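Local coordinates for glycoside hydrolase, family 11\:clostridium cellulosome enzyme, dockerin type i\:polysaccharide (Clostridium thermocellum, PDB 2C71), which catalyses the metal-ion-dependent removal of acetyl groups from xylan, as a family 4 carbohydrate esterase closely similar to peptidoglycan deacetylases, at residues Asp25-Tyr30 and Glu166-Ile171; Thr111-Val116 and Ser199-Tyr204; Ala141-Val146 and Ile172-Ser177. All coordinates share one frame; numbering follows the deposited sequence.

Contact 1 (Asp25-Tyr30 and Glu166-Ile171); sequences DKLDKY and EALDII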
# COMPACT_ATOMS: atom_id res chain seq x y z
N ASP A 25 11.90 0.72 9.43
CA ASP A 25 13.33 0.50 9.74
C ASP A 25 14.02 -0.24 8.62
O ASP A 25 15.17 0.07 8.31
CB ASP A 25 13.49 -0.21 11.05
CG ASP A 25 13.14 0.64 12.28
OD1 ASP A 25 13.00 1.84 12.22
OD2 ASP A 25 13.10 0.02 13.40
N LYS A 26 13.40 -1.28 8.03
CA LYS A 26 13.99 -1.99 6.89
C LYS A 26 14.14 -1.05 5.70
O LYS A 26 15.15 -1.07 4.99
CB LYS A 26 13.14 -3.18 6.47
CG LYS A 26 13.01 -4.30 7.48
CD LYS A 26 14.32 -4.97 7.84
CE LYS A 26 14.10 -6.04 8.88
NZ LYS A 26 15.30 -6.67 9.33
N LEU A 27 13.11 -0.25 5.43
CA LEU A 27 13.17 0.66 4.28
C LEU A 27 14.26 1.69 4.48
O LEU A 27 14.96 2.08 3.51
CB LEU A 27 11.82 1.30 4.03
CG LEU A 27 10.69 0.29 3.77
CD1 LEU A 27 9.35 1.08 3.68
CD2 LEU A 27 10.91 -0.54 2.55
N ASP A 28 14.50 2.14 5.70
CA ASP A 28 15.63 3.04 5.98
C ASP A 28 16.95 2.32 5.72
O ASP A 28 17.89 2.92 5.16
CB ASP A 28 15.60 3.55 7.44
CG ASP A 28 14.53 4.59 7.77
OD1 ASP A 28 14.02 5.24 6.84
OD2 ASP A 28 14.27 4.75 9.00
N LYS A 29 17.08 1.09 6.19
CA LYS A 29 18.32 0.33 6.03
C LYS A 29 18.74 0.24 4.59
O LYS A 29 19.92 0.35 4.26
CB LYS A 29 18.15 -1.07 6.64
CG LYS A 29 19.30 -2.02 6.56
CD LYS A 29 18.76 -3.48 7.08
CE LYS A 29 19.78 -4.53 7.12
NZ LYS A 29 19.20 -5.75 7.72
N TYR A 30 17.77 0.03 3.71
CA TYR A 30 18.03 -0.15 2.27
C TYR A 30 17.82 1.11 1.44
O TYR A 30 18.00 1.10 0.23
CB TYR A 30 17.15 -1.29 1.71
CG TYR A 30 17.48 -2.59 2.33
CD1 TYR A 30 18.69 -3.17 2.05
CD2 TYR A 30 16.60 -3.28 3.18
CE1 TYR A 30 19.06 -4.37 2.66
CE2 TYR A 30 16.95 -4.48 3.77
CZ TYR A 30 18.19 -5.03 3.51
OH TYR A 30 18.61 -6.22 4.07
N GLU A 166 11.20 -9.07 7.87
CA GLU A 166 12.32 -9.96 7.58
C GLU A 166 12.33 -10.41 6.12
O GLU A 166 13.40 -10.60 5.51
CB GLU A 166 12.28 -11.11 8.59
CG GLU A 166 12.60 -10.67 10.03
CD GLU A 166 11.56 -9.75 10.69
OE1 GLU A 166 10.33 -9.94 10.57
OE2 GLU A 166 12.03 -8.80 11.37
N ALA A 167 11.16 -10.58 5.51
CA ALA A 167 11.09 -10.90 4.09
C ALA A 167 11.78 -9.83 3.26
O ALA A 167 12.36 -10.13 2.20
CB ALA A 167 9.67 -11.10 3.65
N LEU A 168 11.69 -8.56 3.68
CA LEU A 168 12.29 -7.47 2.93
C LEU A 168 13.83 -7.58 2.86
O LEU A 168 14.42 -7.07 1.91
CB LEU A 168 11.90 -6.11 3.52
CG LEU A 168 10.40 -5.82 3.52
CD1 LEU A 168 10.13 -4.49 4.23
CD2 LEU A 168 9.84 -5.77 2.12
N ASP A 169 14.43 -8.24 3.85
CA ASP A 169 15.90 -8.50 3.79
C ASP A 169 16.32 -9.38 2.66
O ASP A 169 17.52 -9.39 2.33
CB ASP A 169 16.42 -9.09 5.10
CG ASP A 169 16.44 -8.09 6.23
OD1 ASP A 169 16.92 -6.94 6.04
OD2 ASP A 169 15.99 -8.47 7.34
N ILE A 170 15.40 -10.16 2.07
CA ILE A 170 15.63 -10.94 0.87
C ILE A 170 15.10 -10.20 -0.35
O ILE A 170 15.80 -10.07 -1.37
CB ILE A 170 15.01 -12.33 0.97
CG1 ILE A 170 15.61 -13.10 2.14
CG2 ILE A 170 15.14 -13.09 -0.33
CD1 ILE A 170 14.82 -14.34 2.53
N ILE A 171 13.86 -9.72 -0.30
CA ILE A 171 13.24 -9.07 -1.45
C ILE A 171 14.07 -7.91 -1.98
O ILE A 171 14.28 -7.81 -3.20
CB ILE A 171 11.82 -8.59 -1.09
CG1 ILE A 171 10.88 -9.78 -0.81
CG2 ILE A 171 11.25 -7.71 -2.19
CD1 ILE A 171 9.61 -9.39 -0.08
O HOH W 1 14.69 -8.06 11.67
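Lys26 and Asp169 pair across two neighbouring helices of the NodB homology fold, 17-30 and 164-177, which run roughly parallel against the sheet, their segment axes 9.9 Å apart and inclined at 25°. The lysine CB rests on Leu168 CD1 at 4.0 Å, where Leu27 and Leu168 both also touch Leu9 of strand 6-12. A bend at chi2 (-62°) turns CD toward the partner helix, and CD passes 3.7 Å from Asp169 OD1. CE lies nearer to OD2, and NZ finally donates to Asp169 OD2 at 2.8 Å, on the syn side of the carboxylate. Lysine suits this border because its CB can pack on leucine while the rest of the chain carries the ammonium group to the polar outer side. There a water also joins NZ to Glu166 OE2, in one conformer of that glutamate.

Lys29, extended beyond CG, completes the salt-bridge network by bringing NZ to Asp169 OD1 at 3.1 Å, from above the carboxylate plane. The hydroxyl of Tyr30 reaches the same oxygen on its anti side, its ring turned 67° from the carboxylate. A short aspartate offers two oxygens to the facing helix, and tyrosine carries its hydroxyl across on a long ring. Three donors should restrict rotation of the carboxylate and probably favour its charged form. The shortest bond is Tyr30 OH to Asp169 OD1, 2.7 Å.

Contact 2 (Thr111-Val116 and Ser199-Tyr204); sequences TLFNNV and SVKRMY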
# COMPACT_ATOMS: atom_id res chain seq x y z
N THR A 111 -20.63 0.31 -8.25
CA THR A 111 -20.94 1.34 -7.27
C THR A 111 -19.69 1.85 -6.56
O THR A 111 -19.53 3.04 -6.32
CB THR A 111 -22.01 0.83 -6.28
OG1 THR A 111 -23.19 0.48 -7.02
CG2 THR A 111 -22.37 1.87 -5.25
N LEU A 112 -18.80 0.93 -6.19
CA LEU A 112 -17.56 1.35 -5.53
C LEU A 112 -16.74 2.24 -6.47
O LEU A 112 -16.27 3.33 -6.09
CB LEU A 112 -16.79 0.15 -4.99
CG LEU A 112 -15.58 0.48 -4.12
CD1 LEU A 112 -16.00 1.26 -2.86
CD2 LEU A 112 -14.84 -0.80 -3.78
N PHE A 113 -16.52 1.77 -7.70
CA PHE A 113 -15.78 2.55 -8.67
C PHE A 113 -16.41 3.91 -8.88
O PHE A 113 -15.72 4.91 -9.00
CB PHE A 113 -15.70 1.84 -10.03
CG PHE A 113 -14.56 0.86 -10.13
CD1 PHE A 113 -13.22 1.32 -10.12
CD2 PHE A 113 -14.79 -0.50 -10.26
CE1 PHE A 113 -12.20 0.42 -10.26
CE2 PHE A 113 -13.74 -1.38 -10.42
CZ PHE A 113 -12.42 -0.90 -10.41
N ASN A 114 -17.75 4.00 -8.92
CA ASN A 114 -18.50 5.24 -9.18
C ASN A 114 -18.37 6.25 -8.09
O ASN A 114 -18.64 7.42 -8.31
CB ASN A 114 -20.01 5.02 -9.38
CG ASN A 114 -20.65 6.09 -10.21
OD1 ASN A 114 -20.10 6.50 -11.22
ND2 ASN A 114 -21.80 6.57 -9.77
N ASN A 115 -18.06 5.80 -6.86
CA ASN A 115 -18.13 6.66 -5.70
C ASN A 115 -16.78 6.92 -5.03
O ASN A 115 -16.76 7.53 -3.95
CB ASN A 115 -19.17 6.11 -4.72
CG ASN A 115 -20.57 6.34 -5.22
OD1 ASN A 115 -21.08 7.47 -5.15
ND2 ASN A 115 -21.15 5.31 -5.77
N VAL A 116 -15.69 6.50 -5.66
CA VAL A 116 -14.34 6.76 -5.17
C VAL A 116 -13.53 7.41 -6.31
O VAL A 116 -13.23 6.78 -7.32
CB VAL A 116 -13.65 5.49 -4.67
CG1 VAL A 116 -12.24 5.83 -4.11
CG2 VAL A 116 -14.46 4.73 -3.62
N SER A 199 -10.44 8.93 -13.26
CA SER A 199 -11.54 8.65 -14.18
C SER A 199 -11.38 7.28 -14.82
O SER A 199 -12.30 6.77 -15.47
CB SER A 199 -11.62 9.73 -15.25
OG SER A 199 -10.69 9.49 -16.29
N VAL A 200 -10.21 6.67 -14.64
CA VAL A 200 -10.01 5.27 -15.00
C VAL A 200 -10.66 4.34 -13.99
O VAL A 200 -10.23 4.25 -12.84
CB VAL A 200 -8.51 4.93 -15.11
CG1 VAL A 200 -8.33 3.45 -15.38
CG2 VAL A 200 -7.85 5.76 -16.20
N LYS A 201 -11.71 3.64 -14.43
CA LYS A 201 -12.47 2.77 -13.54
C LYS A 201 -12.00 1.32 -13.65
O LYS A 201 -12.80 0.42 -13.90
CB LYS A 201 -13.97 2.86 -13.86
CG LYS A 201 -14.66 4.06 -13.22
CD LYS A 201 -13.85 4.61 -12.06
CE LYS A 201 -14.29 6.02 -11.70
NZ LYS A 201 -13.78 6.44 -10.37
N ARG A 202 -10.71 1.11 -13.46
CA ARG A 202 -10.13 -0.20 -13.52
C ARG A 202 -9.09 -0.31 -12.40
O ARG A 202 -8.50 0.67 -11.98
CB ARG A 202 -9.48 -0.40 -14.85
CG ARG A 202 -10.51 -0.27 -15.99
CD ARG A 202 -9.92 -0.25 -17.32
NE ARG A 202 -9.35 -1.55 -17.57
CZ ARG A 202 -8.55 -1.81 -18.59
NH1 ARG A 202 -8.22 -0.84 -19.44
NH2 ARG A 202 -8.06 -3.03 -18.76
N MET A 203 -8.93 -1.52 -11.90
CA MET A 203 -7.93 -1.77 -10.84
C MET A 203 -6.57 -2.09 -11.45
O MET A 203 -6.43 -2.98 -12.28
CB MET A 203 -8.35 -2.86 -9.83
CG MET A 203 -7.45 -2.90 -8.54
SD MET A 203 -8.30 -3.41 -7.08
CE MET A 203 -8.99 -4.97 -7.59
N TYR A 204 -5.56 -1.34 -11.02
CA TYR A 204 -4.18 -1.55 -11.50
C TYR A 204 -3.50 -2.55 -10.61
O TYR A 204 -3.32 -2.34 -9.40
CB TYR A 204 -3.39 -0.27 -11.43
CG TYR A 204 -3.79 0.79 -12.41
CD1 TYR A 204 -4.89 1.61 -12.20
CD2 TYR A 204 -3.03 1.00 -13.58
CE1 TYR A 204 -5.24 2.60 -13.09
CE2 TYR A 204 -3.35 2.01 -14.45
CZ TYR A 204 -4.48 2.79 -14.21
OH TYR A 204 -4.82 3.81 -15.10
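Lys201 NZ donates to Phe113 O at 2.8 Å and also to Pro198 O, just before its own segment, so that one ammonium group ties helix 110-115 to the loop that follows helix 185-192. At the Phe113 acceptor the C=O...N angle is 152°, with the nitrogen tilted 25° out of the carbonyl plane. Val116 O lies close to the same nitrogen, but the angle there is too poor for a hydrogen bond. Lysine fits because its chain is long enough to bring a charge from a neighbouring loop to the backbone carbonyl of Phe113.

Along that chain chi2 is near -20°, an unusual, nearly eclipsed value that puts CD 3.9 Å from Phe113 CD1. CG meets Phe113 CB, and CE passes 3.3 Å from Phe113 O on the way to the tip. The methylenes therefore lie against the base of the phenylalanine while the ammonium group engages its carbonyl.

The ring itself covers the loop backbone. Lys201 O sits over the centre of one face, 3.6 Å above the plane, and the carbonyl carbon of Lys201 approaches Phe113 CE1 at 3.5 Å. Met203 N comes to the edge instead, 3.8 Å from CZ. A large flat side chain suits this place because it can lie against a peptide group and also stack with Phe120. Within the helical segment, Asn115 ND2 donates to Thr111 O at 2.8 Å, adding a side-chain bond along that turn.

Much of this surface contact thus sets side chain against backbone. With two carbonyl oxygens as its acceptors, Lys201 probably remains protonated.

Contact 3 (Ala141-Val146 and Ile172-Ser177); sequences AVINGV and IPTLKS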
# COMPACT_ATOMS: atom_id res chain seq x y z
N ALA A 141 7.72 -15.66 -2.85
CA ALA A 141 6.46 -15.37 -3.52
C ALA A 141 6.54 -14.06 -4.29
O ALA A 141 6.05 -13.96 -5.42
CB ALA A 141 5.32 -15.32 -2.51
N VAL A 142 7.16 -13.05 -3.68
CA VAL A 142 7.34 -11.76 -4.33
C VAL A 142 8.34 -11.85 -5.48
O VAL A 142 8.04 -11.43 -6.60
CB VAL A 142 7.83 -10.69 -3.33
CG1 VAL A 142 8.20 -9.41 -4.06
CG2 VAL A 142 6.76 -10.42 -2.28
N ILE A 143 9.51 -12.40 -5.20
CA ILE A 143 10.63 -12.38 -6.17
C ILE A 143 10.28 -13.15 -7.44
O ILE A 143 10.67 -12.74 -8.53
CB ILE A 143 11.88 -12.91 -5.51
CG1 ILE A 143 12.39 -11.93 -4.44
CG2 ILE A 143 12.93 -13.40 -6.55
CD1 ILE A 143 13.32 -12.58 -3.47
N ASN A 144 9.58 -14.26 -7.32
CA ASN A 144 9.21 -15.04 -8.48
C ASN A 144 8.04 -14.50 -9.26
O ASN A 144 7.87 -14.89 -10.39
CB ASN A 144 9.09 -16.53 -8.07
CG ASN A 144 10.43 -17.12 -7.64
OD1 ASN A 144 11.34 -17.36 -8.51
ND2 ASN A 144 10.60 -17.39 -6.38
N GLY A 145 7.26 -13.58 -8.71
CA GLY A 145 6.11 -13.00 -9.35
C GLY A 145 6.33 -11.66 -9.99
O GLY A 145 5.56 -11.27 -10.84
N VAL A 146 7.35 -10.93 -9.56
CA VAL A 146 7.50 -9.59 -10.07
C VAL A 146 7.95 -9.58 -11.53
O VAL A 146 8.67 -10.44 -12.02
CB VAL A 146 8.48 -8.73 -9.26
CG1 VAL A 146 7.94 -8.37 -7.87
CG2 VAL A 146 9.82 -9.29 -9.24
N ILE A 172 14.44 -6.98 -1.10
CA ILE A 172 15.06 -5.74 -1.58
C ILE A 172 16.43 -6.04 -2.24
O ILE A 172 16.66 -5.65 -3.38
CB ILE A 172 15.03 -4.65 -0.51
CG1 ILE A 172 13.59 -4.19 -0.29
CG2 ILE A 172 15.95 -3.49 -0.97
CD1 ILE A 172 13.40 -3.33 0.95
N PRO A 173 17.34 -6.74 -1.54
CA PRO A 173 18.64 -7.04 -2.22
C PRO A 173 18.48 -7.85 -3.49
O PRO A 173 19.18 -7.61 -4.48
CB PRO A 173 19.43 -7.74 -1.13
CG PRO A 173 18.84 -7.28 0.17
CD PRO A 173 17.39 -7.13 -0.12
N THR A 174 17.57 -8.84 -3.49
CA THR A 174 17.44 -9.70 -4.66
C THR A 174 16.93 -8.89 -5.85
O THR A 174 17.51 -8.97 -6.95
CB THR A 174 16.47 -10.87 -4.43
OG1 THR A 174 17.03 -11.75 -3.46
CG2 THR A 174 16.21 -11.66 -5.72
N LEU A 175 15.89 -8.10 -5.66
CA LEU A 175 15.38 -7.36 -6.80
C LEU A 175 16.38 -6.27 -7.24
O LEU A 175 16.54 -6.04 -8.44
CB LEU A 175 13.99 -6.80 -6.51
CG LEU A 175 12.90 -7.86 -6.29
CD1 LEU A 175 11.52 -7.21 -6.15
CD2 LEU A 175 12.92 -8.94 -7.42
N LYS A 176 17.06 -5.62 -6.31
CA LYS A 176 18.10 -4.67 -6.75
C LYS A 176 19.15 -5.37 -7.60
O LYS A 176 19.62 -4.82 -8.60
CB LYS A 176 18.76 -3.98 -5.56
CG LYS A 176 17.91 -2.90 -4.94
CD LYS A 176 18.71 -2.15 -3.91
CE LYS A 176 17.94 -1.06 -3.21
NZ LYS A 176 18.88 -0.15 -2.45
N SER A 177 19.51 -6.59 -7.21
CA SER A 177 20.62 -7.25 -7.94
C SER A 177 20.10 -7.67 -9.33
O SER A 177 20.91 -7.85 -10.24
CB SER A 177 21.12 -8.42 -7.10
OG SER A 177 21.74 -7.96 -5.89
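Two consecutive helices of the NodB homology fold, 135-145 and 164-177, lie side by side here, linked in sequence through strand 151-155 of the parallel sheet. Their segment axes are 10.3 Å apart and only 15° from parallel. The interface is buried and apolar, formed by Ile143, Thr174, Leu175 and Val146, the last just past the end of helix 135-145, with a smaller contribution from the buried Val142.

Ile143 packs chiefly on Thr174. The two side chains cross at about a right angle, with Ile143 CD1 lying 3.7 Å from Thr174 CB. The methyl CG2 of Ile143 meets the threonine methyl CG2 at 3.8 Å, so both branches of the isoleucine are engaged. The beta-branched shape suits the place, since one side chain offers two apolar arms to a single neighbour.

Thr174 presents carbon to the isoleucine but must also settle a hydroxyl. With OG1 beside its own backbone N (chi1 -66°), the hydroxyl bonds back to Ile170 O one turn earlier, while CG2 is held anti to that nitrogen and turned to Ile143. This bond lies next to Pro173, whose nitrogen has no hydrogen to give to the preceding turn and where the helix is kinked.

Leu175 meets Val146 as well. In the valine conformer described, the two approach tip to tip, with Val146 CG2 3.6 Å from Leu175 CD2. Ile152 of strand 151-155 touches both Val142 and Val146, so these valines face the sheet as well as the neighbouring helix. Leucine suits its place because its fork meets several neighbours at once: CD2 also comes to Ile143 CG1 at 4.3 Å, and CD1 looks toward Val142 CG1 at 4.5 Å.

Overall arrangement
Contacts 1 and 3 share helix 164-177, which meets helix 17-30 through 166-171 and helix 135-145 through 172-177. Their centres are 12 Å apart and they touch directly: Lys176 NZ makes a probable hydrogen bond to Tyr30 O, and Ile170 packs on Ile143. Contact 1 is partly buried and combines leucines on its inner side with charge pairs outside, whereas contact 3 is buried and purely apolar across the helices. Contact 2 stands apart, on the opposite side of the chain's centre from contact 1, with 32 Å between their centres. There a surface loop meets a short helix, and backbone carbonyls replace the acidic side chain as partners for lysine.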